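PDB 3ORR: N5-Carboxyaminoimidazole ribonucleotide synthetase from Staphylococcus aureus subsp. aureus, which catalyses the ATP-dependent conversion of 5-aminoimidazole ribonucleotide and bicarbonate to N5-carboxyaminoimidazole ribonucleotide. Local coordinates for residues I15-G20 against V38-P43; E194-V199 against P211-E216; F223-P228 against A313-L318; E239-I244 against V256-D261; H249-F254 against I295-G300. All coordinates share one frame; numbering follows the deposited sequence.

Contact 1. Residues I15-G20 against V38-P43; sequences IGIIGG and VVVLDP
V40 lays its CG2 methyl over the first turn after the neighbouring strand, 3.4 Å from G19 O, while the same methyl also meets I17 CB and G20 CA. It is the CG2 branch that reaches them, because it stands opposite the backbone N and leaves CG1 between N and the carbonyl carbon (chi1 61°). On that face of the sheet I17 CD1 crosses V38 CG1 at a slant, 4.2 Å away. Between the strands runs a parallel ladder: V39 N bonds to I15 O, I17 N to V39 O at 2.7 Å, and L41 N to I17 O at 3.0 Å. Together with helix 22-33, which packs on I17 and V38, the two strands make a right-handed beta-alpha-beta unit of the Rossmann-like preATP-grasp domain, a sheet in which strand 14-18 has strand 76-79 on its other flank. The glycines G19 and G20 open the turn into the helix in a sequence that resembles the Rossmann GxGxxG pattern. G19 has a positive phi of 109°, and its N carries the ladder one step further to L41 O (2.8 Å). G20 N then turns to the carboxylate of D42, reaching the anti lone pair of OD2 at 2.8 Å with a bent N-H...O angle of 137°. The other oxygen, D42 OD1, accepts from S44 N, so backbone amides grip both ends of this buried carboxylate.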
# COMPACT_ATOMS: atom_id res chain seq x y z
N ILE A 15 -12.38 0.63 -12.86
CA ILE A 15 -12.26 -0.81 -12.72
C ILE A 15 -13.46 -1.29 -11.89
O ILE A 15 -13.70 -0.77 -10.80
CB ILE A 15 -10.95 -1.19 -12.00
CG1 ILE A 15 -9.72 -0.54 -12.71
CG2 ILE A 15 -10.82 -2.69 -11.84
CD1 ILE A 15 -8.32 -0.97 -12.14
N GLY A 16 -14.22 -2.23 -12.42
CA GLY A 16 -15.26 -2.88 -11.67
C GLY A 16 -14.74 -4.12 -10.97
O GLY A 16 -13.90 -4.83 -11.51
N ILE A 17 -15.19 -4.35 -9.76
CA ILE A 17 -14.82 -5.55 -9.03
C ILE A 17 -16.06 -6.29 -8.58
O ILE A 17 -16.92 -5.75 -7.89
CB ILE A 17 -13.98 -5.22 -7.77
CG1 ILE A 17 -12.67 -4.55 -8.14
CG2 ILE A 17 -13.68 -6.51 -6.99
CD1 ILE A 17 -11.82 -4.19 -6.92
N ILE A 18 -16.16 -7.55 -8.98
CA ILE A 18 -17.25 -8.37 -8.54
C ILE A 18 -16.79 -9.02 -7.26
O ILE A 18 -15.88 -9.86 -7.27
CB ILE A 18 -17.56 -9.47 -9.57
CG1 ILE A 18 -17.99 -8.85 -10.90
CG2 ILE A 18 -18.72 -10.41 -9.02
CD1 ILE A 18 -18.01 -9.86 -12.10
N GLY A 19 -17.40 -8.60 -6.15
CA GLY A 19 -17.11 -9.13 -4.82
C GLY A 19 -16.36 -8.06 -4.01
O GLY A 19 -15.46 -7.40 -4.54
N GLY A 20 -16.72 -7.92 -2.72
CA GLY A 20 -16.16 -6.87 -1.90
C GLY A 20 -15.52 -7.37 -0.64
O GLY A 20 -15.50 -6.67 0.37
N VAL A 38 -12.64 2.88 -8.89
CA VAL A 38 -13.09 1.56 -8.48
C VAL A 38 -14.59 1.55 -8.20
O VAL A 38 -15.04 2.32 -7.38
CB VAL A 38 -12.41 1.10 -7.19
CG1 VAL A 38 -13.01 -0.18 -6.73
CG2 VAL A 38 -10.88 0.98 -7.37
N VAL A 39 -15.32 0.67 -8.90
CA VAL A 39 -16.71 0.34 -8.58
C VAL A 39 -16.75 -1.12 -8.07
O VAL A 39 -16.25 -2.06 -8.71
CB VAL A 39 -17.61 0.48 -9.81
CG1 VAL A 39 -19.08 0.28 -9.44
CG2 VAL A 39 -17.43 1.86 -10.47
N VAL A 40 -17.36 -1.32 -6.92
CA VAL A 40 -17.39 -2.68 -6.35
C VAL A 40 -18.83 -3.12 -6.14
O VAL A 40 -19.67 -2.31 -5.77
CB VAL A 40 -16.58 -2.76 -5.05
CG1 VAL A 40 -17.18 -1.80 -3.97
CG2 VAL A 40 -16.53 -4.22 -4.53
N LEU A 41 -19.12 -4.39 -6.46
CA LEU A 41 -20.45 -4.95 -6.30
C LEU A 41 -20.41 -6.07 -5.25
O LEU A 41 -19.53 -6.95 -5.32
CB LEU A 41 -20.96 -5.49 -7.65
CG LEU A 41 -22.37 -6.09 -7.65
CD1 LEU A 41 -23.13 -5.89 -8.97
CD2 LEU A 41 -22.33 -7.54 -7.32
N ASP A 42 -21.35 -6.06 -4.31
CA ASP A 42 -21.38 -7.05 -3.22
C ASP A 42 -22.73 -6.92 -2.54
O ASP A 42 -23.19 -5.80 -2.32
CB ASP A 42 -20.27 -6.74 -2.21
CG ASP A 42 -20.06 -7.84 -1.19
OD1 ASP A 42 -20.98 -8.09 -0.38
OD2 ASP A 42 -18.95 -8.45 -1.17
N PRO A 43 -23.37 -8.05 -2.18
CA PRO A 43 -24.66 -8.00 -1.48
C PRO A 43 -24.57 -7.35 -0.11
O PRO A 43 -25.56 -6.79 0.38
CB PRO A 43 -25.05 -9.47 -1.31
CG PRO A 43 -23.72 -10.26 -1.45
CD PRO A 43 -22.94 -9.44 -2.47

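Contact 2. Residues E194-V199 against P211-E216; sequences EVSLTV and PLQENE
S196 and Q213 face each other in a hydrogen-bonded antiparallel pair, and their side chains repeat the pairing above the backbone. S196 OG gives its proton to Q213 OE1 at 2.9 Å and accepts from N215 ND2 at 3.0 Å, the hydroxyl lying close to the amide plane of N215. S278 OG is a further partner of the same hydroxyl, which is therefore held from several sides. T198 OG1 lies 3.2 Å from Q213 OE1, and Q213 NE2 is satisfied by Y281 OH. The bent chain of Q213 (chi2 129°) folds its amide back over the facing strand to make this possible. In the backbone, S196 N and Q213 O bond at 2.9 Å, Q213 N returns an almost straight bond (171°) to S196 O, and N215 N bonds to E194 O. Beyond the regular pairing a water takes over, accepting from T198 N at 2.8 Å and donating weakly to P211 O. On the face of V195, L212 CD1 sits 4.1 Å from V195 CG2 and from L197 CD1. E194 probably contributes to ATP binding beside H217. The hairpin of strands 191-201 and 207-218 occupies the middle of the ATP-grasp sheet, with strand 252-261 along one edge, strand 221-227 along the other, and helix 234-247 packed on L197 and L212.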
# COMPACT_ATOMS: atom_id res chain seq x y z
N GLU A 194 3.58 -28.58 1.57
CA GLU A 194 2.61 -27.93 0.69
C GLU A 194 3.19 -26.61 0.24
O GLU A 194 3.66 -25.82 1.08
CB GLU A 194 1.33 -27.68 1.47
CG GLU A 194 0.03 -27.75 0.68
CD GLU A 194 -1.15 -28.19 1.55
OE1 GLU A 194 -0.92 -28.80 2.60
OE2 GLU A 194 -2.30 -27.91 1.20
N VAL A 195 3.17 -26.37 -1.08
CA VAL A 195 3.62 -25.10 -1.62
C VAL A 195 2.68 -24.53 -2.68
O VAL A 195 1.78 -25.23 -3.17
CB VAL A 195 5.01 -25.21 -2.29
CG1 VAL A 195 6.04 -25.69 -1.31
CG2 VAL A 195 4.94 -26.12 -3.49
N SER A 196 2.92 -23.25 -3.02
CA SER A 196 2.10 -22.57 -4.01
C SER A 196 2.90 -21.57 -4.85
O SER A 196 3.90 -21.00 -4.40
CB SER A 196 0.89 -21.88 -3.36
OG SER A 196 1.24 -20.70 -2.64
N LEU A 197 2.43 -21.35 -6.07
CA LEU A 197 3.05 -20.40 -6.96
C LEU A 197 2.00 -19.35 -7.39
O LEU A 197 0.97 -19.68 -7.97
CB LEU A 197 3.61 -21.13 -8.17
CG LEU A 197 4.69 -20.53 -9.01
CD1 LEU A 197 5.82 -20.01 -8.16
CD2 LEU A 197 5.23 -21.62 -9.96
N THR A 198 2.26 -18.10 -7.05
CA THR A 198 1.40 -17.00 -7.41
C THR A 198 1.99 -16.44 -8.69
O THR A 198 3.20 -16.32 -8.82
CB THR A 198 1.38 -15.94 -6.30
OG1 THR A 198 0.60 -16.45 -5.20
CG2 THR A 198 0.83 -14.65 -6.85
N VAL A 199 1.13 -16.14 -9.65
CA VAL A 199 1.55 -15.87 -11.01
C VAL A 199 0.67 -14.77 -11.57
O VAL A 199 -0.51 -14.68 -11.22
CB VAL A 199 1.42 -17.15 -11.90
CG1 VAL A 199 1.92 -16.91 -13.31
CG2 VAL A 199 2.19 -18.32 -11.26
N PRO A 211 7.80 -15.42 -5.77
CA PRO A 211 8.60 -16.44 -5.08
C PRO A 211 7.76 -17.60 -4.60
O PRO A 211 6.69 -17.40 -4.02
CB PRO A 211 9.21 -15.68 -3.89
CG PRO A 211 9.17 -14.18 -4.34
CD PRO A 211 7.96 -14.07 -5.18
N LEU A 212 8.25 -18.82 -4.84
CA LEU A 212 7.54 -20.00 -4.39
C LEU A 212 7.24 -19.87 -2.90
O LEU A 212 8.09 -19.50 -2.12
CB LEU A 212 8.39 -21.24 -4.65
CG LEU A 212 7.73 -22.59 -4.38
CD1 LEU A 212 6.50 -22.82 -5.30
CD2 LEU A 212 8.82 -23.71 -4.53
N GLN A 213 6.00 -20.15 -2.53
CA GLN A 213 5.56 -19.97 -1.16
C GLN A 213 5.31 -21.36 -0.49
O GLN A 213 4.84 -22.31 -1.13
CB GLN A 213 4.27 -19.17 -1.17
CG GLN A 213 4.43 -17.76 -1.77
CD GLN A 213 3.39 -17.42 -2.86
OE1 GLN A 213 2.34 -18.09 -3.02
NE2 GLN A 213 3.68 -16.37 -3.60
N GLU A 214 5.61 -21.46 0.80
CA GLU A 214 5.39 -22.69 1.56
C GLU A 214 4.20 -22.52 2.53
O GLU A 214 4.21 -21.67 3.42
CB GLU A 214 6.68 -23.03 2.33
CG GLU A 214 6.59 -24.24 3.25
CD GLU A 214 7.86 -24.46 4.06
OE1 GLU A 214 8.93 -23.92 3.69
OE2 GLU A 214 7.77 -25.18 5.07
N ASN A 215 3.17 -23.33 2.37
CA ASN A 215 1.94 -23.15 3.08
C ASN A 215 1.65 -24.19 4.16
O ASN A 215 1.72 -25.40 3.90
CB ASN A 215 0.81 -23.11 2.08
CG ASN A 215 0.97 -21.98 1.10
OD1 ASN A 215 1.33 -20.88 1.50
ND2 ASN A 215 0.74 -22.25 -0.18
N GLU A 216 1.32 -23.73 5.36
CA GLU A 216 0.76 -24.63 6.35
C GLU A 216 -0.74 -24.40 6.55
O GLU A 216 -1.20 -23.24 6.63
CB GLU A 216 1.50 -24.56 7.69
CG GLU A 216 1.16 -25.78 8.62
CD GLU A 216 1.98 -25.83 9.90
OE1 GLU A 216 3.00 -25.11 10.02
OE2 GLU A 216 1.59 -26.61 10.79
O HOH W 1 4.86 -17.81 -6.18

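Contact 3. Residues F223-P228 against A313-L318; sequences FKTIVP and AVMMNL
The selenomethyl group of M316 rides face-on over the ring of F223, a cross-strand contact in which CE stands 3.9 Å from the ring centroid and only 21° off the normal. It is displaced toward the rim, closest to CZ, so the contact is a CH-pi one backed by a longer Met-aromatic approach of SE, 5.3 Å from the centroid. In M316, chi2 (-70°) sets SE alongside the alkyl chain of K224, 3.7 Å from its CG, and chi3 (-61°) turns CE over the F223 ring. Further out, K224 CD slants across V314 CG1 at 3.9 Å before its ammonium group leaves for salt bridges with E216 and E366. I226 continues this apolar row, lying side by side with V314. On the other face M315 CE brushes T225 OG1, whose hydrogen-bonding partner is N215. The backbones are tied by two pairs of bonds. M315 N reaches T225 O at 2.7 Å and T225 N returns a bond to M315 O, while A313 and V227 exchange a second pair; at the far end N317 N to F223 O, at 3.4 Å, is weak. R218 makes a cation-pi contact with F223. Because F223 and K224 both face E216 on strand 207-218, the strand carries a classic beta bulge here, in an antiparallel sheet that joins the ATP-grasp domain to the C-terminal domain of this PurK enzyme.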
# COMPACT_ATOMS: atom_id res chain seq x y z
N PHE A 223 -2.92 -21.26 7.48
CA PHE A 223 -2.48 -20.87 8.83
C PHE A 223 -1.18 -20.09 8.74
O PHE A 223 -1.04 -19.07 9.38
CB PHE A 223 -2.25 -22.17 9.63
CG PHE A 223 -1.55 -21.98 10.95
CD1 PHE A 223 -2.18 -21.31 12.03
CD2 PHE A 223 -0.30 -22.58 11.17
CE1 PHE A 223 -1.55 -21.19 13.27
CE2 PHE A 223 0.35 -22.46 12.41
CZ PHE A 223 -0.26 -21.78 13.47
N LYS A 224 -0.24 -20.58 7.93
CA LYS A 224 1.09 -19.98 7.82
C LYS A 224 1.63 -20.06 6.40
O LYS A 224 1.48 -21.08 5.74
CB LYS A 224 2.07 -20.62 8.81
CG LYS A 224 3.52 -20.15 8.67
CD LYS A 224 4.37 -20.60 9.88
CE LYS A 224 4.06 -22.04 10.30
NZ LYS A 224 4.44 -23.08 9.30
N THR A 225 2.21 -18.97 5.90
CA THR A 225 2.97 -18.96 4.64
C THR A 225 4.39 -18.46 4.88
O THR A 225 4.60 -17.42 5.53
CB THR A 225 2.32 -18.08 3.59
OG1 THR A 225 1.00 -18.56 3.33
CG2 THR A 225 3.12 -18.09 2.26
N ILE A 226 5.36 -19.21 4.36
CA ILE A 226 6.76 -18.85 4.49
C ILE A 226 7.42 -18.64 3.13
O ILE A 226 7.32 -19.47 2.22
CB ILE A 226 7.54 -19.92 5.28
CG1 ILE A 226 7.08 -19.92 6.75
CG2 ILE A 226 9.08 -19.64 5.17
CD1 ILE A 226 7.53 -21.14 7.54
N VAL A 227 8.10 -17.51 2.99
CA VAL A 227 8.84 -17.22 1.78
C VAL A 227 10.25 -16.87 2.23
O VAL A 227 10.42 -16.11 3.20
CB VAL A 227 8.20 -16.05 1.02
CG1 VAL A 227 8.74 -16.03 -0.37
CG2 VAL A 227 6.70 -16.24 0.94
N PRO A 228 11.28 -17.43 1.54
CA PRO A 228 11.18 -18.36 0.40
C PRO A 228 10.84 -19.79 0.82
O PRO A 228 11.31 -20.24 1.88
CB PRO A 228 12.59 -18.30 -0.23
CG PRO A 228 13.49 -17.93 0.88
CD PRO A 228 12.67 -17.03 1.80
N ALA A 313 9.86 -13.77 4.69
CA ALA A 313 8.66 -13.42 5.42
C ALA A 313 7.87 -14.60 5.93
O ALA A 313 7.89 -15.69 5.32
CB ALA A 313 7.76 -12.53 4.54
N VAL A 314 7.15 -14.39 7.05
CA VAL A 314 6.26 -15.40 7.55
C VAL A 314 4.88 -14.75 7.70
O VAL A 314 4.70 -13.85 8.52
CB VAL A 314 6.69 -15.94 8.94
CG1 VAL A 314 5.59 -16.88 9.52
CG2 VAL A 314 8.01 -16.65 8.89
N MSE A 315 3.91 -15.22 6.95
CA MSE A 315 2.62 -14.63 7.01
C MSE A 315 1.66 -15.53 7.78
O MSE A 315 1.59 -16.74 7.51
CB MSE A 315 2.06 -14.37 5.60
CG MSE A 315 0.76 -13.60 5.68
SE MSE A 315 -0.60 -14.35 4.51
CE MSE A 315 -0.94 -15.97 5.45
N MSE A 316 0.95 -14.95 8.74
CA MSE A 316 -0.02 -15.69 9.56
C MSE A 316 -1.40 -15.13 9.28
O MSE A 316 -1.59 -13.93 9.37
CB MSE A 316 0.30 -15.55 11.05
CG MSE A 316 1.73 -15.84 11.37
SE MSE A 316 2.18 -17.73 11.17
CE MSE A 316 0.97 -18.45 12.50
N ASN A 317 -2.36 -15.97 8.92
CA ASN A 317 -3.74 -15.51 8.90
C ASN A 317 -4.18 -15.13 10.30
O ASN A 317 -3.73 -15.73 11.30
CB ASN A 317 -4.69 -16.59 8.40
CG ASN A 317 -5.01 -16.43 6.94
OD1 ASN A 317 -5.45 -17.40 6.31
ND2 ASN A 317 -4.77 -15.22 6.37
N LEU A 318 -5.11 -14.19 10.39
CA LEU A 318 -5.78 -13.91 11.66
C LEU A 318 -7.30 -14.19 11.57
O LEU A 318 -8.07 -13.43 10.97
CB LEU A 318 -5.53 -12.46 12.09
CG LEU A 318 -4.09 -12.02 12.45
CD1 LEU A 318 -3.96 -10.52 12.47
CD2 LEU A 318 -3.73 -12.59 13.79

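Contact 4. Residues E239-I244 against V256-D261; sequences EQVNKI and VEFFID
Q240 touches the sheet through its CB, which approaches the ring of F258 at the edge, 3.9 Å from CE1 and near the ring plane. The arrangement is a helix laid on a beta-sheet, one layer on another as in the alpha+beta architecture of the ATP-grasp fold: helix 234-247 crosses strand 252-261 with the segment axes 10.3 Å apart. Past CB the side chain of Q240 turns off at chi2 (-67°), taking its amide away from the ring so that OE1 can accept from K124 N. V241, next in the chain, sends CG2 to the same ring edge, 4.4 Å from F258 CZ, and past V256 CG2 at 4.0 Å, the two valines sliding by each other in opposite directions. One turn on from Q240, I244 comes back to the strand, its N bonded to Q240 O at 2.9 Å in the regular helical pattern. No hydrogen bond joins helix and strand, and the contact is purely apolar. F258 is also flanked by L266 and V268 of strand 266-272. I244 and V256 finally meet tip to tip, I244 CD1 lying 3.9 Å from V256 CG1 and only slightly farther from CG2.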
# COMPACT_ATOMS: atom_id res chain seq x y z
N GLU A 239 7.08 -25.45 -14.45
CA GLU A 239 6.82 -26.33 -15.58
C GLU A 239 5.37 -26.76 -15.57
O GLU A 239 4.71 -26.77 -16.60
CB GLU A 239 7.72 -27.56 -15.56
CG GLU A 239 9.18 -27.25 -15.81
CD GLU A 239 10.12 -28.42 -15.49
OE1 GLU A 239 9.77 -29.30 -14.69
OE2 GLU A 239 11.24 -28.43 -16.03
N GLN A 240 4.86 -27.11 -14.40
CA GLN A 240 3.48 -27.50 -14.27
C GLN A 240 2.56 -26.31 -14.56
O GLN A 240 1.52 -26.48 -15.20
CB GLN A 240 3.24 -28.03 -12.87
CG GLN A 240 3.95 -29.34 -12.55
CD GLN A 240 3.41 -30.48 -13.37
OE1 GLN A 240 2.22 -30.77 -13.34
NE2 GLN A 240 4.27 -31.09 -14.14
N VAL A 241 2.94 -25.11 -14.12
CA VAL A 241 2.13 -23.90 -14.39
C VAL A 241 2.04 -23.65 -15.89
O VAL A 241 0.97 -23.29 -16.39
CB VAL A 241 2.70 -22.63 -13.69
CG1 VAL A 241 2.13 -21.38 -14.30
CG2 VAL A 241 2.37 -22.66 -12.22
N ASN A 242 3.16 -23.84 -16.58
CA ASN A 242 3.24 -23.64 -18.04
C ASN A 242 2.43 -24.62 -18.87
O ASN A 242 1.88 -24.23 -19.90
CB ASN A 242 4.70 -23.62 -18.54
CG ASN A 242 5.40 -22.32 -18.21
OD1 ASN A 242 4.82 -21.25 -18.34
ND2 ASN A 242 6.64 -22.41 -17.77
N LYS A 243 2.34 -25.86 -18.42
CA LYS A 243 1.42 -26.82 -19.03
C LYS A 243 -0.01 -26.38 -18.71
O LYS A 243 -0.95 -26.52 -19.54
CB LYS A 243 1.67 -28.24 -18.52
CG LYS A 243 2.96 -28.92 -19.02
CD LYS A 243 3.09 -30.33 -18.43
CE LYS A 243 4.35 -31.09 -18.88
NZ LYS A 243 5.60 -30.43 -18.44
N ILE A 244 -0.20 -25.86 -17.51
CA ILE A 244 -1.54 -25.40 -17.15
C ILE A 244 -2.03 -24.28 -18.08
O ILE A 244 -3.18 -24.31 -18.51
CB ILE A 244 -1.68 -25.02 -15.64
CG1 ILE A 244 -1.55 -26.26 -14.75
CG2 ILE A 244 -3.00 -24.35 -15.38
CD1 ILE A 244 -1.36 -25.92 -13.24
N VAL A 256 -1.43 -21.32 -8.11
CA VAL A 256 -1.50 -22.76 -8.22
C VAL A 256 -0.95 -23.39 -6.95
O VAL A 256 0.19 -23.15 -6.61
CB VAL A 256 -0.72 -23.29 -9.46
CG1 VAL A 256 -0.77 -24.83 -9.52
CG2 VAL A 256 -1.34 -22.72 -10.73
N GLU A 257 -1.78 -24.19 -6.27
CA GLU A 257 -1.34 -24.91 -5.05
C GLU A 257 -0.88 -26.33 -5.35
O GLU A 257 -1.44 -26.99 -6.25
CB GLU A 257 -2.41 -24.95 -3.97
CG GLU A 257 -2.92 -23.56 -3.58
CD GLU A 257 -3.83 -23.60 -2.41
OE1 GLU A 257 -5.06 -23.44 -2.57
OE2 GLU A 257 -3.32 -23.81 -1.31
N PHE A 258 0.12 -26.77 -4.59
CA PHE A 258 0.83 -28.04 -4.85
C PHE A 258 0.94 -28.89 -3.61
O PHE A 258 1.03 -28.37 -2.51
CB PHE A 258 2.25 -27.75 -5.37
CG PHE A 258 2.29 -27.17 -6.74
CD1 PHE A 258 2.22 -28.00 -7.87
CD2 PHE A 258 2.39 -25.79 -6.92
CE1 PHE A 258 2.27 -27.45 -9.17
CE2 PHE A 258 2.42 -25.22 -8.19
CZ PHE A 258 2.37 -26.04 -9.33
N PHE A 259 0.96 -30.21 -3.79
CA PHE A 259 1.40 -31.13 -2.77
C PHE A 259 2.78 -31.62 -3.10
O PHE A 259 3.12 -31.85 -4.25
CB PHE A 259 0.49 -32.34 -2.68
CG PHE A 259 -0.88 -32.03 -2.27
CD1 PHE A 259 -1.12 -31.05 -1.33
CD2 PHE A 259 -1.95 -32.71 -2.85
CE1 PHE A 259 -2.40 -30.74 -0.96
CE2 PHE A 259 -3.21 -32.42 -2.50
CZ PHE A 259 -3.45 -31.43 -1.52
N ILE A 260 3.56 -31.86 -2.06
CA ILE A 260 4.78 -32.61 -2.19
C ILE A 260 4.64 -33.86 -1.32
O ILE A 260 4.55 -33.73 -0.11
CB ILE A 260 5.96 -31.77 -1.75
CG1 ILE A 260 5.96 -30.47 -2.54
CG2 ILE A 260 7.27 -32.54 -1.97
CD1 ILE A 260 6.91 -29.44 -2.00
N ASP A 261 4.59 -35.05 -1.94
CA ASP A 261 4.39 -36.28 -1.16
C ASP A 261 5.67 -36.75 -0.43
O ASP A 261 6.72 -36.10 -0.51
CB ASP A 261 3.76 -37.40 -2.02
CG ASP A 261 4.75 -38.08 -3.00
OD1 ASP A 261 5.99 -37.87 -2.91
OD2 ASP A 261 4.26 -38.83 -3.87

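Contact 5. Residues H249-F254 against I295-G300; sequences HFIGTF and ILAVTG
I251 leads into strand 252-261 and pushes its side chain against the C-terminal turn of helix 290-298, a turn that closes in a Schellman motif at G300. Its CB stays 5.4 Å from A297 CB and makes no contact of its own. From there CG2 branches away from the helix, whereas CG1 swings toward it but still stays 4.7 Å short of A297 O. Both torsions, 102° for chi1 and 93° for chi2, are far from staggered, which would be strained if the model is exact here. The reach is made by the tip. CD1 comes to 3.3 Å from A297 O, a tight approach of a methyl to a carbonyl oxygen, and at the same time rests 3.9 Å from A297 CB and 3.9 Å from V298 CG2. It therefore plugs into the last helical turn from the side, while F6 and P99 adjoin the same isoleucine. G252, with a positive phi of 86°, brings the chain in close: A297 CB lies 3.6 Å from G252 CA. T253 then continues to H294, which accepts from its backbone N, and to Q290, whose O meets its hydroxyl, tying the start of the strand to helix 290-298. L296, on another side of the helix, packs on P334 of the second subunit. In the helix end itself A297 O, the oxygen that I251 CD1 crowds, accepts from G300 N at 3.0 Å. T299 OG1 closes the turn as well, donating to I295 O at 2.7 Å.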
# COMPACT_ATOMS: atom_id res chain seq x y z
N HIS A 249 -7.19 -20.34 -19.71
CA HIS A 249 -6.84 -18.95 -19.96
C HIS A 249 -6.83 -18.18 -18.63
O HIS A 249 -7.85 -18.09 -17.93
CB HIS A 249 -7.83 -18.33 -20.96
CG HIS A 249 -7.73 -16.83 -21.07
ND1 HIS A 249 -6.78 -16.21 -21.86
CD2 HIS A 249 -8.46 -15.84 -20.50
CE1 HIS A 249 -6.93 -14.90 -21.77
NE2 HIS A 249 -7.94 -14.64 -20.96
N PHE A 250 -5.68 -17.59 -18.28
CA PHE A 250 -5.64 -16.57 -17.19
C PHE A 250 -5.07 -15.25 -17.65
O PHE A 250 -4.04 -15.18 -18.33
CB PHE A 250 -4.72 -17.06 -16.09
CG PHE A 250 -5.09 -18.38 -15.54
CD1 PHE A 250 -6.06 -18.47 -14.54
CD2 PHE A 250 -4.48 -19.54 -16.01
CE1 PHE A 250 -6.41 -19.70 -14.01
CE2 PHE A 250 -4.83 -20.75 -15.51
CZ PHE A 250 -5.80 -20.85 -14.50
N ILE A 251 -5.72 -14.17 -17.27
CA ILE A 251 -4.99 -12.91 -17.17
C ILE A 251 -5.16 -12.29 -15.78
O ILE A 251 -6.13 -12.59 -15.08
CB ILE A 251 -5.23 -11.92 -18.36
CG1 ILE A 251 -6.17 -10.83 -17.99
CG2 ILE A 251 -5.53 -12.61 -19.71
CD1 ILE A 251 -5.43 -9.67 -17.51
N GLY A 252 -4.21 -11.49 -15.34
CA GLY A 252 -4.24 -11.01 -13.97
C GLY A 252 -3.56 -12.08 -13.10
O GLY A 252 -2.90 -12.97 -13.62
N THR A 253 -3.76 -12.01 -11.79
CA THR A 253 -3.06 -12.90 -10.90
C THR A 253 -3.84 -14.17 -10.64
O THR A 253 -5.05 -14.13 -10.34
CB THR A 253 -2.80 -12.19 -9.54
OG1 THR A 253 -1.76 -11.26 -9.73
CG2 THR A 253 -2.34 -13.20 -8.46
N PHE A 254 -3.14 -15.28 -10.75
CA PHE A 254 -3.72 -16.56 -10.34
C PHE A 254 -2.73 -17.31 -9.50
O PHE A 254 -1.55 -16.91 -9.44
CB PHE A 254 -4.19 -17.40 -11.53
CG PHE A 254 -3.14 -17.75 -12.46
CD1 PHE A 254 -2.53 -16.77 -13.24
CD2 PHE A 254 -2.75 -19.07 -12.61
CE1 PHE A 254 -1.52 -17.12 -14.16
CE2 PHE A 254 -1.73 -19.42 -13.54
CZ PHE A 254 -1.12 -18.44 -14.29
N ILE A 295 -3.66 -5.56 -11.15
CA ILE A 295 -4.18 -4.33 -11.74
C ILE A 295 -3.42 -3.97 -13.00
O ILE A 295 -4.00 -3.48 -13.96
CB ILE A 295 -4.05 -3.09 -10.75
CG1 ILE A 295 -4.82 -3.35 -9.45
CG2 ILE A 295 -4.54 -1.82 -11.44
CD1 ILE A 295 -6.32 -3.69 -9.71
N LEU A 296 -2.11 -4.18 -12.99
CA LEU A 296 -1.32 -3.87 -14.20
C LEU A 296 -1.82 -4.78 -15.33
O LEU A 296 -2.07 -4.31 -16.42
CB LEU A 296 0.21 -4.04 -13.95
CG LEU A 296 1.00 -2.95 -13.17
CD1 LEU A 296 2.38 -3.50 -12.81
CD2 LEU A 296 1.14 -1.57 -13.93
N ALA A 297 -2.01 -6.05 -15.03
CA ALA A 297 -2.34 -7.04 -16.05
C ALA A 297 -3.71 -6.76 -16.64
O ALA A 297 -3.90 -6.72 -17.85
CB ALA A 297 -2.28 -8.44 -15.48
N VAL A 298 -4.65 -6.47 -15.76
CA VAL A 298 -6.04 -6.38 -16.12
C VAL A 298 -6.28 -5.10 -16.92
O VAL A 298 -7.16 -5.06 -17.79
CB VAL A 298 -6.86 -6.53 -14.80
CG1 VAL A 298 -7.84 -5.49 -14.56
CG2 VAL A 298 -7.37 -8.00 -14.59
N THR A 299 -5.49 -4.06 -16.65
CA THR A 299 -5.59 -2.80 -17.38
C THR A 299 -4.71 -2.78 -18.64
O THR A 299 -4.71 -1.76 -19.36
CB THR A 299 -5.19 -1.56 -16.50
OG1 THR A 299 -3.85 -1.72 -16.00
CG2 THR A 299 -6.19 -1.37 -15.30
N GLY A 300 -3.94 -3.86 -18.83
CA GLY A 300 -3.23 -4.09 -20.09
C GLY A 300 -1.84 -3.48 -20.14
O GLY A 300 -1.29 -3.25 -21.21

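From the N terminus, contact 1 closes a short beta-alpha-beta loop in the preATP-grasp domain before any other contact opens. Contact 2 follows as a hairpin in the ATP-grasp domain. Contact 3 then opens the widest loop, from residues 223-228 to 313-318, and contacts 4 and 5 are nested within it. Those two cross: helix segment 239-244, then 249-254, then 256-261, then 295-300. Contacts 2, 3, 4 and 5 all reach one antiparallel sheet, which carries the chain into the C-terminal domain. Contact 5 also leans back on contact 1, where I15 meets I295 and T299, joining helix 290-298 to strand 14-18 of the preATP-grasp domain.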